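Local coordinates for polysaccharide deacetylase (Bacillus cereus, PDB 4HD5), which binds zinc and probably acts as a polysaccharide deacetylase, hydrolysing carbon-nitrogen bonds other than peptide bonds, at residues A[61-66]-A[117-122]; A[77-82]-A[103-108]; A[230-235]-A[243-248]; A[259-264]-A[290-295]. All blocks are in the same frame, centred on the assembly; numbering follows the deposited sequence. Where two conformers were deposited one is given.

Contact 1: residues A[61-66]-A[117-122]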
loop_
_atom_site.group_PDB
_atom_site.type_symbol
_atom_site.label_atom_id
_atom_site.label_comp_id
_atom_site.label_asym_id
_atom_site.label_seq_id
_atom_site.Cartn_x
_atom_site.Cartn_y
_atom_site.Cartn_z
ATOM N N THR A 61 17.800 8.644 13.346
ATOM C CA THR A 61 17.960 10.081 13.192
ATOM C C THR A 61 18.269 10.655 14.557
ATOM O O THR A 61 18.186 9.955 15.569
ATOM C CB THR A 61 16.686 10.732 12.601
ATOM O OG1 THR A 61 16.907 12.129 12.361
ATOM C CG2 THR A 61 15.488 10.555 13.526
ATOM N N SER A 62 18.652 11.925 14.568
ATOM C CA SER A 62 18.909 12.660 15.799
ATOM C C SER A 62 17.847 13.738 15.914
ATOM O O SER A 62 17.649 14.498 14.981
ATOM C CB SER A 62 20.306 13.291 15.753
ATOM O OG SER A 62 20.474 14.261 16.772
ATOM N N ILE A 63 17.161 13.788 17.051
ATOM C CA ILE A 63 16.116 14.776 17.272
ATOM C C ILE A 63 16.576 15.732 18.363
ATOM O O ILE A 63 17.059 15.306 19.410
ATOM C CB ILE A 63 14.792 14.122 17.715
ATOM C CG1 ILE A 63 14.324 13.080 16.691
ATOM C CG2 ILE A 63 13.717 15.180 17.920
ATOM C CD1 ILE A 63 13.161 12.236 17.175
ATOM N N HIS A 64 16.420 17.024 18.107
ATOM C CA HIS A 64 16.694 18.044 19.103
ATOM C C HIS A 64 15.645 19.137 18.968
ATOM O O HIS A 64 14.818 19.100 18.054
ATOM C CB HIS A 64 18.106 18.603 18.920
ATOM C CG HIS A 64 18.249 19.521 17.750
ATOM N ND1 HIS A 64 18.504 19.068 16.475
ATOM C CD2 HIS A 64 18.183 20.871 17.664
ATOM C CE1 HIS A 64 18.586 20.098 15.651
ATOM N NE2 HIS A 64 18.394 21.204 16.347
ATOM N N ILE A 65 15.676 20.103 19.882
ATOM C CA ILE A 65 14.691 21.177 19.881
ATOM C C ILE A 65 15.373 22.531 20.102
ATOM O O ILE A 65 16.273 22.657 20.937
ATOM C CB ILE A 65 13.571 20.903 20.915
ATOM C CG1 ILE A 65 12.472 21.962 20.820
ATOM C CG2 ILE A 65 14.131 20.806 22.330
ATOM C CD1 ILE A 65 11.138 21.503 21.369
ATOM N N THR A 66 14.949 23.527 19.328
ATOM C CA THR A 66 15.548 24.862 19.363
ATOM C C THR A 66 14.465 25.914 19.583
ATOM O O THR A 66 13.291 25.575 19.712
ATOM C CB THR A 66 16.275 25.179 18.037
ATOM O OG1 THR A 66 15.322 25.250 16.970
ATOM C CG2 THR A 66 17.308 24.115 17.712
ATOM N N PHE A 117 5.595 8.504 12.250
ATOM C CA PHE A 117 5.759 8.683 13.688
ATOM C C PHE A 117 5.384 10.110 14.055
ATOM O O PHE A 117 5.813 11.060 13.389
ATOM C CB PHE A 117 7.215 8.458 14.105
ATOM C CG PHE A 117 7.670 7.035 14.000
ATOM C CD1 PHE A 117 8.015 6.496 12.772
ATOM C CD2 PHE A 117 7.788 6.244 15.132
ATOM C CE1 PHE A 117 8.446 5.189 12.669
ATOM C CE2 PHE A 117 8.224 4.935 15.040
ATOM C CZ PHE A 117 8.554 4.407 13.804
ATOM N N GLN A 118 4.591 10.257 15.111
ATOM C CA GLN A 118 4.255 11.568 15.649
ATOM C C GLN A 118 5.093 11.828 16.882
ATOM O O GLN A 118 5.283 10.938 17.703
ATOM C CB GLN A 118 2.778 11.641 16.003
ATOM C CG GLN A 118 1.876 11.346 14.819
ATOM C CD GLN A 118 0.439 11.751 15.055
ATOM O OE1 GLN A 118 -0.487 11.026 14.690
ATOM N NE2 GLN A 118 0.240 12.911 15.671
ATOM N N ILE A 119 5.594 13.055 16.997
ATOM C CA ILE A 119 6.483 13.428 18.092
ATOM C C ILE A 119 5.848 14.573 18.872
ATOM O O ILE A 119 5.499 15.610 18.299
ATOM C CB ILE A 119 7.866 13.871 17.581
ATOM C CG1 ILE A 119 8.434 12.859 16.578
ATOM C CG2 ILE A 119 8.828 14.070 18.743
ATOM C CD1 ILE A 119 9.448 13.457 15.628
ATOM N N GLU A 120 5.712 14.368 20.180
ATOM C CA GLU A 120 5.096 15.329 21.075
ATOM C C GLU A 120 6.095 15.655 22.182
ATOM O O GLU A 120 6.489 14.774 22.942
ATOM C CB GLU A 120 3.818 14.731 21.656
ATOM C CG GLU A 120 2.976 15.701 22.469
ATOM C CD GLU A 120 1.578 15.172 22.731
ATOM O OE1 GLU A 120 1.442 13.975 23.049
ATOM O OE2 GLU A 120 0.612 15.952 22.621
ATOM N N ALA A 121 6.522 16.914 22.241
ATOM C CA ALA A 121 7.513 17.357 23.220
ATOM C C ALA A 121 6.847 18.142 24.340
ATOM O O ALA A 121 6.027 19.028 24.082
ATOM C CB ALA A 121 8.569 18.218 22.544
ATOM N N THR A 122 7.207 17.812 25.580
ATOM C CA THR A 122 6.808 18.583 26.753
ATOM C C THR A 122 8.044 18.830 27.614
ATOM O O THR A 122 8.965 18.017 27.620
ATOM C CB THR A 122 5.742 17.849 27.589
ATOM O OG1 THR A 122 6.317 16.686 28.197
ATOM C CG2 THR A 122 4.555 17.436 26.713
#
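I63 and I119 face each other across the interior of a β-sandwich, where the three-stranded sheet holding strand 60-65 packs on the four-stranded sheet holding strand 115-125. The two segments run in the same sense, and their CA atoms pair I63 with I119 at 9.8 Å and I65 with A121 at 8.8 Å. No hydrogen bond spans these separations, so the link depends on four side chains, I63, I65, I119 and A121, that point at the facing strand. I63 and I119 both carry CG1 anti to the carbonyl carbon (chi1 -57° and -49°), and each extended branch sends its terminal methyl into the gap. The CG1-CD1 bonds run nearly antiparallel but are displaced from one another, so I63 CD1 and I119 CD1, 4.2 Å apart, meet alongside rather than head-on. I63 also rests on I49 and Y51 of strand 49-51 in its own sheet. On the opposite face of strand 115-125, E120 turns outward and OE1 forms a salt bridge with K86. Two residues beyond I63, I65 swings CG1 anti to the backbone N (chi1 -175°), reaching across to a much shorter partner. The CA-CB bond of A121 is aimed almost directly at that methyl, placing A121 CB 4.3 Å from I65 CD1.

Contact 2: residues A[77-82]-A[103-108]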
loop_
_atom_site.group_PDB
_atom_site.type_symbol
_atom_site.label_atom_id
_atom_site.label_comp_id
_atom_site.label_asym_id
_atom_site.label_seq_id
_atom_site.Cartn_x
_atom_site.Cartn_y
_atom_site.Cartn_z
ATOM N N TYR A 77 10.146 13.668 25.117
ATOM C CA TYR A 77 9.584 13.438 23.796
ATOM C C TYR A 77 8.706 12.199 23.888
ATOM O O TYR A 77 9.185 11.133 24.262
ATOM C CB TYR A 77 10.684 13.177 22.767
ATOM C CG TYR A 77 11.665 14.312 22.566
ATOM C CD1 TYR A 77 12.832 14.398 23.333
ATOM C CD2 TYR A 77 11.447 15.280 21.594
ATOM C CE1 TYR A 77 13.740 15.425 23.138
ATOM C CE2 TYR A 77 12.347 16.314 21.397
ATOM C CZ TYR A 77 13.492 16.381 22.170
ATOM O OH TYR A 77 14.388 17.406 21.967
ATOM N N LYS A 78 7.423 12.348 23.576
ATOM C CA LYS A 78 6.534 11.202 23.434
ATOM C C LYS A 78 6.419 10.913 21.940
ATOM O O LYS A 78 6.101 11.810 21.156
ATOM C CB LYS A 78 5.168 11.507 24.042
ATOM C CG LYS A 78 4.334 10.278 24.358
ATOM C CD LYS A 78 3.279 10.589 25.410
ATOM C CE LYS A 78 2.407 9.380 25.713
ATOM N NZ LYS A 78 1.456 9.637 26.832
ATOM N N ILE A 79 6.694 9.665 21.562
ATOM C CA ILE A 79 6.768 9.261 20.159
ATOM C C ILE A 79 5.907 8.020 19.971
ATOM O O ILE A 79 6.044 7.041 20.708
ATOM C CB ILE A 79 8.237 8.995 19.744
ATOM C CG1 ILE A 79 9.102 10.228 20.061
ATOM C CG2 ILE A 79 8.345 8.638 18.272
ATOM C CD1 ILE A 79 10.532 10.160 19.565
ATOM N N TRP A 80 4.995 8.072 19.001
ATOM C CA TRP A 80 4.180 6.920 18.663
ATOM C C TRP A 80 3.935 6.845 17.167
ATOM O O TRP A 80 3.952 7.862 16.475
ATOM C CB TRP A 80 2.856 6.941 19.428
ATOM C CG TRP A 80 1.892 7.984 18.981
ATOM C CD1 TRP A 80 0.855 7.818 18.113
ATOM C CD2 TRP A 80 1.863 9.358 19.387
ATOM N NE1 TRP A 80 0.183 9.003 17.947
ATOM C CE2 TRP A 80 0.779 9.966 18.721
ATOM C CE3 TRP A 80 2.648 10.133 20.249
ATOM C CZ2 TRP A 80 0.458 11.317 18.887
ATOM C CZ3 TRP A 80 2.328 11.474 20.419
ATOM C CH2 TRP A 80 1.242 12.054 19.737
ATOM N N ARG A 81 3.729 5.626 16.679
ATOM C CA ARG A 81 3.317 5.411 15.297
ATOM C C ARG A 81 1.822 5.663 15.140
ATOM O O ARG A 81 1.003 5.166 15.929
ATOM C CB ARG A 81 3.664 3.997 14.849
ATOM C CG ARG A 81 5.156 3.730 14.773
ATOM C CD ARG A 81 5.449 2.249 14.614
ATOM N NE ARG A 81 5.133 1.770 13.264
ATOM C CZ ARG A 81 4.136 0.949 12.927
ATOM N NH1 ARG A 81 3.293 0.470 13.836
ATOM N NH2 ARG A 81 3.982 0.602 11.657
ATOM N N THR A 82 1.466 6.429 14.117
ATOM C CA THR A 82 0.068 6.732 13.829
ATOM C C THR A 82 -0.758 5.448 13.723
ATOM O O THR A 82 -1.901 5.403 14.182
ATOM C CB THR A 82 -0.065 7.547 12.526
ATOM O OG1 THR A 82 0.622 8.798 12.676
ATOM C CG2 THR A 82 -1.524 7.811 12.181
ATOM N N ILE A 103 18.299 13.747 21.390
ATOM C CA ILE A 103 18.180 12.314 21.652
ATOM C C ILE A 103 18.442 11.542 20.362
ATOM O O ILE A 103 18.110 12.018 19.279
ATOM C CB ILE A 103 16.792 11.916 22.209
ATOM C CG1 ILE A 103 15.660 12.337 21.259
ATOM C CG2 ILE A 103 16.576 12.531 23.584
ATOM C CD1 ILE A 103 14.361 11.604 21.502
ATOM N N PRO A 104 19.066 10.360 20.474
ATOM C CA PRO A 104 19.137 9.469 19.323
ATOM C C PRO A 104 17.821 8.722 19.174
ATOM O O PRO A 104 17.322 8.166 20.157
ATOM C CB PRO A 104 20.257 8.502 19.698
ATOM C CG PRO A 104 20.219 8.447 21.188
ATOM C CD PRO A 104 19.752 9.801 21.653
ATOM N N PHE A 105 17.249 8.731 17.971
ATOM C CA PHE A 105 16.060 7.924 17.694
ATOM C C PHE A 105 16.382 6.850 16.671
ATOM O O PHE A 105 16.894 7.158 15.598
ATOM C CB PHE A 105 14.902 8.778 17.177
ATOM C CG PHE A 105 13.650 7.986 16.922
ATOM C CD1 PHE A 105 12.881 7.534 17.984
ATOM C CD2 PHE A 105 13.264 7.654 15.632
ATOM C CE1 PHE A 105 11.740 6.787 17.764
ATOM C CE2 PHE A 105 12.119 6.911 15.406
ATOM C CZ PHE A 105 11.355 6.477 16.474
ATOM N N ASP A 106 16.076 5.600 17.013
ATOM C CA ASP A 106 16.277 4.452 16.130
ATOM C C ASP A 106 15.015 3.590 16.138
ATOM O O ASP A 106 14.458 3.308 17.202
ATOM C CB ASP A 106 17.488 3.628 16.591
ATOM C CG ASP A 106 17.903 2.564 15.578
ATOM O OD1 ASP A 106 17.095 1.661 15.276
ATOM O OD2 ASP A 106 19.049 2.631 15.083
ATOM N N ILE A 107 14.576 3.152 14.959
ATOM C CA ILE A 107 13.345 2.364 14.850
ATOM C C ILE A 107 13.447 0.969 15.492
ATOM O O ILE A 107 12.439 0.288 15.638
ATOM C CB ILE A 107 12.861 2.229 13.386
ATOM C CG1 ILE A 107 13.874 1.449 12.533
ATOM C CG2 ILE A 107 12.580 3.607 12.797
ATOM C CD1 ILE A 107 13.445 1.237 11.097
ATOM N N LYS A 108 14.655 0.553 15.881
ATOM C CA LYS A 108 14.827 -0.665 16.686
ATOM C C LYS A 108 14.044 -0.568 18.001
ATOM O O LYS A 108 13.637 -1.586 18.556
ATOM C CB LYS A 108 16.311 -0.943 16.977
ATOM C CG LYS A 108 16.933 -0.009 18.010
ATOM C CD LYS A 108 18.445 -0.146 18.097
ATOM C CE LYS A 108 19.015 0.890 19.059
ATOM N NZ LYS A 108 20.490 0.775 19.247
#
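The Y77 and F105 rings each receive an isoleucine from the other strand at an oblique approach. Around Y77, I103 gathers along one side of the ring: its CD1 lies 3.7 Å from Y77 CD1, while I103 CG2 sits near Y77 CE1. Around F105, the two branches of I79 share the work, with I79 CD1 3.9 Å from F105 CD1 and I79 CG2 3.9 Å from F105 CE1. F105 also meets F117 edge-to-face, which ties it to strand 115-125. The two members of each pair pass side by side, pointing opposite ways. F105 lays its ring away from the backbone N (chi1 -178°). I103 holds CG1 between backbone N and carbonyl carbon (chi1 57°), and its CD1 comes to the CG-CD1 part of the Y77 ring. Strands 72-81 and 103-106 belong to the opposed sheets of a β-sandwich, and Y77 faces I103 at a CA separation of 8.9 Å. At the end of the second strand, D106 OD1 accepts from K108 N in an Asx turn. No hydrogen bond crosses between the segments; the Y77 hydroxyl is taken up by F101 O. The four touching residues are buried, consistent with cohesion by dispersion and the hydrophobic effect.

Contact 3: residues A[230-235]-A[243-248]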
loop_
_atom_site.group_PDB
_atom_site.type_symbol
_atom_site.label_atom_id
_atom_site.label_comp_id
_atom_site.label_asym_id
_atom_site.label_seq_id
_atom_site.Cartn_x
_atom_site.Cartn_y
_atom_site.Cartn_z
ATOM N N ALA A 230 -9.424 -5.735 -2.275
ATOM C CA ALA A 230 -8.545 -6.142 -3.362
ATOM C C ALA A 230 -8.845 -5.349 -4.616
ATOM O O ALA A 230 -9.901 -4.724 -4.742
ATOM C CB ALA A 230 -8.705 -7.631 -3.639
ATOM N N THR A 231 -7.897 -5.404 -5.542
ATOM C CA THR A 231 -7.972 -4.696 -6.796
ATOM C C THR A 231 -8.096 -5.719 -7.934
ATOM O O THR A 231 -7.343 -6.672 -8.007
ATOM C CB THR A 231 -6.727 -3.816 -7.001
ATOM O OG1 THR A 231 -6.717 -2.779 -6.019
ATOM C CG2 THR A 231 -6.717 -3.176 -8.396
ATOM N N GLU A 232 -9.068 -5.515 -8.804
ATOM C CA GLU A 232 -9.225 -6.325 -9.996
ATOM C C GLU A 232 -8.901 -5.476 -11.222
ATOM O O GLU A 232 -9.556 -4.464 -11.460
ATOM C CB GLU A 232 -10.669 -6.815 -10.066
ATOM C CG GLU A 232 -11.061 -7.491 -11.364
ATOM C CD GLU A 232 -10.394 -8.844 -11.517
ATOM O OE1 GLU A 232 -10.707 -9.739 -10.693
ATOM O OE2 GLU A 232 -9.558 -9.005 -12.448
ATOM N N TYR A 233 -7.917 -5.883 -12.017
ATOM C CA TYR A 233 -7.645 -5.177 -13.278
ATOM C C TYR A 233 -8.417 -5.810 -14.431
ATOM O O TYR A 233 -8.083 -6.894 -14.890
ATOM C CB TYR A 233 -6.165 -5.193 -13.585
ATOM C CG TYR A 233 -5.290 -4.482 -12.588
ATOM C CD1 TYR A 233 -5.263 -3.100 -12.513
ATOM C CD2 TYR A 233 -4.435 -5.195 -11.761
ATOM C CE1 TYR A 233 -4.425 -2.449 -11.631
ATOM C CE2 TYR A 233 -3.603 -4.555 -10.872
ATOM C CZ TYR A 233 -3.593 -3.184 -10.818
ATOM O OH TYR A 233 -2.742 -2.558 -9.936
ATOM N N MET A 234 -9.455 -5.128 -14.903
ATOM C CA MET A 234 -10.358 -5.679 -15.912
ATOM C C MET A 234 -9.973 -5.345 -17.357
ATOM O O MET A 234 -9.671 -4.198 -17.679
ATOM C CB MET A 234 -11.764 -5.141 -15.658
ATOM C CG MET A 234 -12.834 -5.764 -16.531
ATOM S SD MET A 234 -13.273 -7.423 -15.990
ATOM C CE MET A 234 -13.984 -8.071 -17.500
ATOM N N ILE A 235 -10.006 -6.350 -18.226
ATOM C CA ILE A 235 -9.943 -6.112 -19.667
ATOM C C ILE A 235 -11.320 -5.577 -20.055
ATOM O O ILE A 235 -12.296 -6.333 -20.094
ATOM C CB ILE A 235 -9.617 -7.382 -20.480
ATOM C CG1 ILE A 235 -8.233 -7.935 -20.099
ATOM C CG2 ILE A 235 -9.676 -7.073 -21.971
ATOM C CD1 ILE A 235 -7.928 -9.299 -20.695
ATOM N N GLY A 243 -16.966 -16.269 -19.975
ATOM C CA GLY A 243 -15.735 -16.565 -19.248
ATOM C C GLY A 243 -15.149 -15.392 -18.491
ATOM O O GLY A 243 -14.230 -15.561 -17.682
ATOM N N ALA A 244 -15.680 -14.199 -18.747
ATOM C CA ALA A 244 -15.267 -13.001 -18.027
ATOM C C ALA A 244 -16.393 -12.531 -17.114
ATOM O O ALA A 244 -17.546 -12.952 -17.250
ATOM C CB ALA A 244 -14.878 -11.905 -19.004
ATOM N N LEU A 245 -16.047 -11.664 -16.172
ATOM C CA LEU A 245 -17.030 -11.106 -15.252
ATOM C C LEU A 245 -18.112 -10.349 -16.025
ATOM O O LEU A 245 -17.818 -9.698 -17.030
ATOM C CB LEU A 245 -16.346 -10.181 -14.249
ATOM C CG LEU A 245 -15.335 -10.852 -13.317
ATOM C CD1 LEU A 245 -14.359 -9.829 -12.769
ATOM C CD2 LEU A 245 -16.037 -11.599 -12.193
ATOM N N SER A 246 -19.358 -10.448 -15.568
ATOM C CA SER A 246 -20.448 -9.677 -16.154
ATOM C C SER A 246 -20.552 -8.341 -15.433
ATOM O O SER A 246 -19.941 -8.136 -14.390
ATOM C CB SER A 246 -21.777 -10.419 -16.034
ATOM O OG SER A 246 -22.205 -10.443 -14.688
ATOM N N THR A 247 -21.349 -7.442 -15.983
ATOM C CA THR A 247 -21.593 -6.155 -15.349
ATOM C C THR A 247 -22.173 -6.332 -13.934
ATOM O O THR A 247 -21.776 -5.636 -13.000
ATOM C CB THR A 247 -22.562 -5.310 -16.198
ATOM O OG1 THR A 247 -21.942 -4.984 -17.448
ATOM C CG2 THR A 247 -22.945 -4.021 -15.471
ATOM N N SER A 248 -23.119 -7.253 -13.782
ATOM C CA SER A 248 -23.773 -7.432 -12.482
ATOM C C SER A 248 -22.803 -8.047 -11.475
ATOM O O SER A 248 -22.890 -7.762 -10.286
ATOM C CB SER A 248 -25.061 -8.254 -12.607
ATOM O OG SER A 248 -24.764 -9.607 -12.878
#
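M234 and L245 supply the main apolar contact, running at a slant to one another with M234 SD 4.2 Å from L245 CD1. The methionine starts with CG anti to the backbone N (chi1 -173°) and then bends at chi2 (76°), which turns its sulfur toward the leucine and carries its methyl on to the neighbouring residue. There M234 CE lies 4.2 Å from A244 CB. A polar-to-apolar approach puts E232 OE1 4.2 Å from L245 CD1; the same oxygen that borders the leucine accepts a hydrogen bond from N211 ND2, and the E232 side chain is about 8 Å from the zinc. Capping forms the third kind. S246 occupies the N-cap of helix 247-255 and its side chain caps a backbone N of the first turn, while S246 N bonds to E249 OE1, a reciprocal pattern consistent with a capping box. The contact thus closes the link from strand to helix in the β-α-β unit 230-234, 247-255, 259-263 of the barrel. L245 reaches M212 on helix 211-221, and E232 touches F204 on strand 199-206 and F259 on strand 259-263.

Contact 4: residues A[259-264]-A[290-295]. With ZN (zinc ion), chain B.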
loop_
_atom_site.group_PDB
_atom_site.type_symbol
_atom_site.label_atom_id
_atom_site.label_comp_id
_atom_site.label_asym_id
_atom_site.label_seq_id
_atom_site.Cartn_x
_atom_site.Cartn_y
_atom_site.Cartn_z
ATOM N N PHE A 259 -13.951 -4.922 -3.398
ATOM C CA PHE A 259 -13.160 -4.782 -4.619
ATOM C C PHE A 259 -13.117 -3.375 -5.168
ATOM O O PHE A 259 -14.126 -2.677 -5.194
ATOM C CB PHE A 259 -13.668 -5.711 -5.706
ATOM C CG PHE A 259 -13.085 -7.074 -5.644
ATOM C CD1 PHE A 259 -11.860 -7.339 -6.234
ATOM C CD2 PHE A 259 -13.754 -8.100 -4.992
ATOM C CE1 PHE A 259 -11.306 -8.605 -6.172
ATOM C CE2 PHE A 259 -13.204 -9.368 -4.926
ATOM C CZ PHE A 259 -11.987 -9.621 -5.525
ATOM N N SER A 260 -11.930 -2.991 -5.620
ATOM C CA SER A 260 -11.739 -1.818 -6.434
ATOM C C SER A 260 -11.444 -2.339 -7.835
ATOM O O SER A 260 -10.497 -3.118 -8.040
ATOM C CB SER A 260 -10.571 -0.978 -5.908
ATOM O OG SER A 260 -10.269 0.112 -6.774
ATOM N N VAL A 261 -12.251 -1.934 -8.807
ATOM C CA VAL A 261 -12.117 -2.477 -10.152
ATOM C C VAL A 261 -11.464 -1.433 -11.053
ATOM O O VAL A 261 -11.954 -0.314 -11.209
ATOM C CB VAL A 261 -13.457 -3.006 -10.702
ATOM C CG1 VAL A 261 -13.265 -3.634 -12.079
ATOM C CG2 VAL A 261 -14.054 -4.022 -9.731
ATOM N N GLN A 262 -10.326 -1.813 -11.625
ATOM C CA GLN A 262 -9.458 -0.879 -12.311
ATOM C C GLN A 262 -9.114 -1.401 -13.712
ATOM O O GLN A 262 -9.579 -2.480 -14.119
ATOM C CB GLN A 262 -8.206 -0.643 -11.462
ATOM C CG GLN A 262 -8.495 -0.085 -10.068
ATOM C CD GLN A 262 -9.052 1.316 -10.095
ATOM O OE1 GLN A 262 -8.639 2.139 -10.907
ATOM N NE2 GLN A 262 -10.010 1.599 -9.214
ATOM N N SER A 263 -8.308 -0.639 -14.448
ATOM C CA SER A 263 -8.131 -0.894 -15.876
ATOM C C SER A 263 -7.051 -1.903 -16.202
ATOM O O SER A 263 -6.001 -1.946 -15.546
ATOM C CB SER A 263 -7.798 0.406 -16.612
ATOM O OG SER A 263 -7.793 0.212 -18.019
ATOM N N HIS A 264 -7.297 -2.687 -17.249
ATOM C CA HIS A 264 -6.274 -3.535 -17.827
ATOM C C HIS A 264 -6.145 -3.281 -19.334
ATOM O O HIS A 264 -5.769 -4.178 -20.089
ATOM C CB HIS A 264 -6.606 -4.993 -17.539
ATOM C CG HIS A 264 -5.409 -5.876 -17.472
ATOM N ND1 HIS A 264 -4.141 -5.394 -17.237
ATOM C CD2 HIS A 264 -5.282 -7.217 -17.591
ATOM C CE1 HIS A 264 -3.286 -6.396 -17.212
ATOM N NE2 HIS A 264 -3.948 -7.510 -17.435
ATOM N N LYS A 290 -18.210 4.085 -15.933
ATOM C CA LYS A 290 -19.682 4.030 -16.009
ATOM C C LYS A 290 -20.228 2.679 -15.540
ATOM O O LYS A 290 -21.357 2.597 -15.086
ATOM C CB LYS A 290 -20.236 4.405 -17.395
ATOM C CG LYS A 290 -19.737 3.624 -18.597
ATOM C CD LYS A 290 -20.389 2.248 -18.769
ATOM C CE LYS A 290 -19.752 1.448 -19.913
ATOM N NZ LYS A 290 -20.335 1.820 -21.233
ATOM N N ILE A 291 -19.420 1.626 -15.634
ATOM C CA ILE A 291 -19.827 0.329 -15.118
ATOM C C ILE A 291 -19.779 0.349 -13.590
ATOM O O ILE A 291 -20.754 -0.008 -12.927
ATOM C CB ILE A 291 -18.935 -0.816 -15.646
ATOM C CG1 ILE A 291 -19.019 -0.932 -17.175
ATOM C CG2 ILE A 291 -19.320 -2.137 -14.996
ATOM C CD1 ILE A 291 -20.392 -1.247 -17.705
ATOM N N THR A 292 -18.652 0.786 -13.033
ATOM C CA THR A 292 -18.419 0.648 -11.601
ATOM C C THR A 292 -19.077 1.738 -10.792
ATOM O O THR A 292 -19.387 1.527 -9.632
ATOM C CB THR A 292 -16.909 0.662 -11.239
ATOM O OG1 THR A 292 -16.342 1.949 -11.536
ATOM C CG2 THR A 292 -16.162 -0.433 -11.994
ATOM N N GLY A 293 -19.242 2.914 -11.389
ATOM C CA GLY A 293 -19.740 4.090 -10.674
ATOM C C GLY A 293 -18.691 4.745 -9.796
ATOM O O GLY A 293 -19.000 5.624 -9.011
ATOM N N LYS A 294 -17.438 4.326 -9.936
ATOM C CA LYS A 294 -16.344 4.846 -9.139
ATOM C C LYS A 294 -15.154 5.160 -10.044
ATOM O O LYS A 294 -15.021 4.557 -11.107
ATOM C CB LYS A 294 -15.939 3.810 -8.095
ATOM C CG LYS A 294 -17.019 3.541 -7.051
ATOM C CD LYS A 294 -16.477 2.661 -5.938
ATOM C CE LYS A 294 -17.437 2.533 -4.767
ATOM N NZ LYS A 294 -17.737 3.849 -4.131
ATOM N N PRO A 295 -14.296 6.110 -9.628
ATOM C CA PRO A 295 -13.136 6.485 -10.431
ATOM C C PRO A 295 -12.206 5.315 -10.751
ATOM O O PRO A 295 -12.045 4.405 -9.947
ATOM C CB PRO A 295 -12.414 7.523 -9.553
ATOM C CG PRO A 295 -13.486 8.100 -8.689
ATOM C CD PRO A 295 -14.446 6.977 -8.438
HETATM ZN ZN ZN B . -3.503 -9.541 -18.208
HETATM O O HOH W 1 -13.596 1.801 -10.524
#
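V261 and T292 meet through carbon, with T292 CG2 4.0 Å from V261 CB. Nearby, Q262 NE2 stands 3.5 Å from P295 O. A water fills in the polar side of the junction, bridging the strand backbone to the end of the helix and the loop after it. It can donate to V261 O at 2.8 Å and to P295 O at 3.1 Å. Its hydrogen bond with T292 OG1 measures 2.9 Å. T292 is turned for both tasks, since chi1 of 66° places OG1 between backbone N and carbonyl carbon and CG2 toward the valine. Its OG1 also accepts from K294 N at 3.1 Å, forming an ST turn just where G293, with positive phi, ends helix 277-292. This is where strand 259-263 of a TIM-type barrel meets the outer layer of helices, here helix 277-292. Bent at chi2, Q262 folds its amide back along its own strand: Q262 NE2 donates to S260 OG at 2.9 Å, with an N-H...O angle of 150° and the oxygen 20° out of the amide plane. The other end, Q262 OE1, accepts from I297 N and A298 N, while S260 OG bonds to E188. Just past the strand, H264 NE2 binds zinc at 2.2 Å, joined by D206 and H268 in the Asp-His-His set characteristic of family 4 carbohydrate esterases. H264 ND1 bonds to A300 O, which, with the metal bond, would limit imidazole rotation.

How the contacts relate
The four contacts form two pairs on opposite sides of the chain's centre. Contacts 1 and 2, centres 8 Å apart, share the N-terminal β-sandwich: strands 60-65 and 103-106 are neighbours in one sheet, strands 72-81 and 115-125 in the other, and contact 2 is nested within the chain loop closed by contact 1. Contacts 3 and 4 follow in series in the deacetylase barrel. Their centres lie 9 Å apart, and probable hydrogen bonds M234 N to Q262 O and E232 O to Q262 N join adjacent parallel strands. Centres of different pairs are 40 to 47 Å apart, placing the sandwich contacts far from the zinc-bearing barrel.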